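Local structure of endo-beta-1,4-glucanase (Streptomyces sp., 1OA4) at residues Tyr8-Ile13 with Tyr66-Pro71. The protein probably hydrolyses internal beta-1,4-glycosidic bonds of cellulose, as an endoglucanase of glycoside hydrolase family 12. Sequence-based numbering, arbitrary orientation.
Sequences YGTTTI and YGNCAP
Thr10 OG1 lies 3.2 Å from Asn68 OD1, a distance that suits a hydrogen bond. Each of these side chains reaches towards the other's segment. Asn68 holds CG anti to its backbone N (chi1 -172°), which extends the amide across the gap with its oxygen leading; the hydroxyl sits almost straight ahead of the carbonyl, at a CG-OD1-OG1 angle of about 160°. The same oxygen also faces the threonine methyl, with Thr10 CG2 3.7 Å from Asn68 OD1, so it touches both branches of the side chain. Two residues along, the contact turns apolar and loose: Thr12 CG2 comes within 4.3 Å of Pro71 CD, a ring carbon. Thr11, between the two threonines, turns its CB away from 66-71; its side chain touches Val34 and its OG1 hydrogen-bonds Gln2 OE1. The touching parts, 10-12 and 68-71, run 9° apart, but with the CA atoms of Thr10 and Asn68 9.0 Å from each other they meet through side chains, not as paired strands. This is a surface contact on the beta-sandwich (jelly-roll) fold of the family. Both sides also touch strand 17-20, Thr10 at Gln20 and Asn68 at Val18, and the contact joins strand 10-13 to the small hairpin of strands 64-65 and 68-69, which the Cys64-Cys69 disulfide ties together.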
loop_
_atom_site.group_PDB
_atom_site.type_symbol
_atom_site.label_atom_id
_atom_site.label_comp_id
_atom_site.label_asym_id
_atom_site.label_seq_id
_atom_site.Cartn_x
_atom_site.Cartn_y
_atom_site.Cartn_z
ATOM N N TYR A 8 -2.521 13.216 -9.560
ATOM C CA TYR A 8 -1.347 12.873 -8.769
ATOM C C TYR A 8 -1.015 13.925 -7.724
ATOM O O TYR A 8 0.141 14.113 -7.371
ATOM C CB TYR A 8 -0.152 12.623 -9.694
ATOM C CG TYR A 8 -0.347 11.413 -10.585
ATOM C CD1 TYR A 8 -0.513 10.157 -10.048
ATOM C CD2 TYR A 8 -0.356 11.536 -11.962
ATOM C CE1 TYR A 8 -0.692 9.055 -10.861
ATOM C CE2 TYR A 8 -0.543 10.442 -12.786
ATOM C CZ TYR A 8 -0.704 9.204 -12.230
ATOM O OH TYR A 8 -0.884 8.109 -13.046
ATOM N N GLY A 9 -2.048 14.584 -7.212
ATOM C CA GLY A 9 -1.881 15.518 -6.110
ATOM C C GLY A 9 -1.408 14.839 -4.832
ATOM O O GLY A 9 -1.767 13.704 -4.527
ATOM N N THR A 10 -0.562 15.544 -4.093
ATOM C CA THR A 10 -0.050 15.053 -2.828
ATOM C C THR A 10 0.078 16.181 -1.833
ATOM O O THR A 10 0.024 17.363 -2.195
ATOM C CB THR A 10 1.345 14.449 -2.956
ATOM O OG1 THR A 10 2.306 15.469 -3.292
ATOM C CG2 THR A 10 1.416 13.418 -4.072
ATOM N N THR A 11 0.272 15.773 -0.582
ATOM C CA THR A 11 0.587 16.698 0.500
ATOM C C THR A 11 1.292 15.869 1.587
ATOM O O THR A 11 1.639 14.717 1.346
ATOM C CB THR A 11 -0.689 17.356 1.024
ATOM O OG1 THR A 11 -0.356 18.427 1.927
ATOM C CG2 THR A 11 -1.530 16.366 1.837
ATOM N N THR A 12 1.539 16.441 2.762
ATOM C CA THR A 12 2.088 15.663 3.861
ATOM C C THR A 12 1.222 15.806 5.097
ATOM O O THR A 12 0.469 16.769 5.219
ATOM C CB THR A 12 3.495 16.097 4.236
ATOM O OG1 THR A 12 3.467 17.440 4.740
ATOM C CG2 THR A 12 4.378 16.126 3.008
ATOM N N ILE A 13 1.327 14.823 5.981
ATOM C CA ILE A 13 0.757 14.918 7.324
ATOM C C ILE A 13 1.870 14.716 8.353
ATOM O O ILE A 13 2.825 13.985 8.110
ATOM C CB ILE A 13 -0.361 13.924 7.541
ATOM C CG1 ILE A 13 0.137 12.492 7.368
ATOM C CG2 ILE A 13 -1.483 14.294 6.611
ATOM C CD1 ILE A 13 -0.847 11.437 7.806
ATOM N N TYR A 66 8.189 7.563 -6.813
ATOM C CA TYR A 66 8.374 8.409 -7.982
ATOM C C TYR A 66 8.991 9.755 -7.594
ATOM O O TYR A 66 8.569 10.826 -8.026
ATOM C CB TYR A 66 7.099 8.494 -8.826
ATOM C CG TYR A 66 6.796 7.188 -9.507
ATOM C CD1 TYR A 66 7.337 6.888 -10.743
ATOM C CD2 TYR A 66 6.005 6.227 -8.901
ATOM C CE1 TYR A 66 7.089 5.688 -11.373
ATOM C CE2 TYR A 66 5.751 5.016 -9.521
ATOM C CZ TYR A 66 6.291 4.751 -10.768
ATOM O OH TYR A 66 6.038 3.541 -11.382
ATOM N N GLY A 67 10.049 9.666 -6.802
ATOM C CA GLY A 67 10.829 10.838 -6.423
ATOM C C GLY A 67 10.263 11.700 -5.310
ATOM O O GLY A 67 10.956 12.574 -4.799
ATOM N N ASN A 68 9.032 11.434 -4.907
ATOM C CA ASN A 68 8.373 12.186 -3.838
ATOM C C ASN A 68 8.628 11.430 -2.529
ATOM O O ASN A 68 8.083 10.337 -2.308
ATOM C CB ASN A 68 6.874 12.318 -4.123
ATOM C CG ASN A 68 6.156 13.260 -3.148
ATOM O OD1 ASN A 68 4.998 13.652 -3.391
ATOM N ND2 ASN A 68 6.823 13.622 -2.045
ATOM N N CYS A 69 9.504 11.991 -1.692
ATOM C CA CYS A 69 9.965 11.316 -0.482
ATOM C C CYS A 69 9.386 11.943 0.776
ATOM O O CYS A 69 9.324 13.175 0.918
ATOM C CB CYS A 69 11.503 11.342 -0.404
ATOM S SG CYS A 69 12.354 10.583 -1.829
ATOM N N ALA A 70 8.962 11.100 1.698
ATOM C CA ALA A 70 8.442 11.607 2.955
ATOM C C ALA A 70 9.547 12.296 3.773
ATOM O O ALA A 70 10.699 11.859 3.772
ATOM C CB ALA A 70 7.837 10.456 3.736
ATOM N N PRO A 71 9.218 13.395 4.442
ATOM C CA PRO A 71 10.226 14.084 5.256
ATOM C C PRO A 71 10.870 13.176 6.275
ATOM O O PRO A 71 10.162 12.437 6.974
ATOM C CB PRO A 71 9.420 15.174 5.971
ATOM C CG PRO A 71 8.296 15.457 5.061
ATOM C CD PRO A 71 7.923 14.090 4.458
#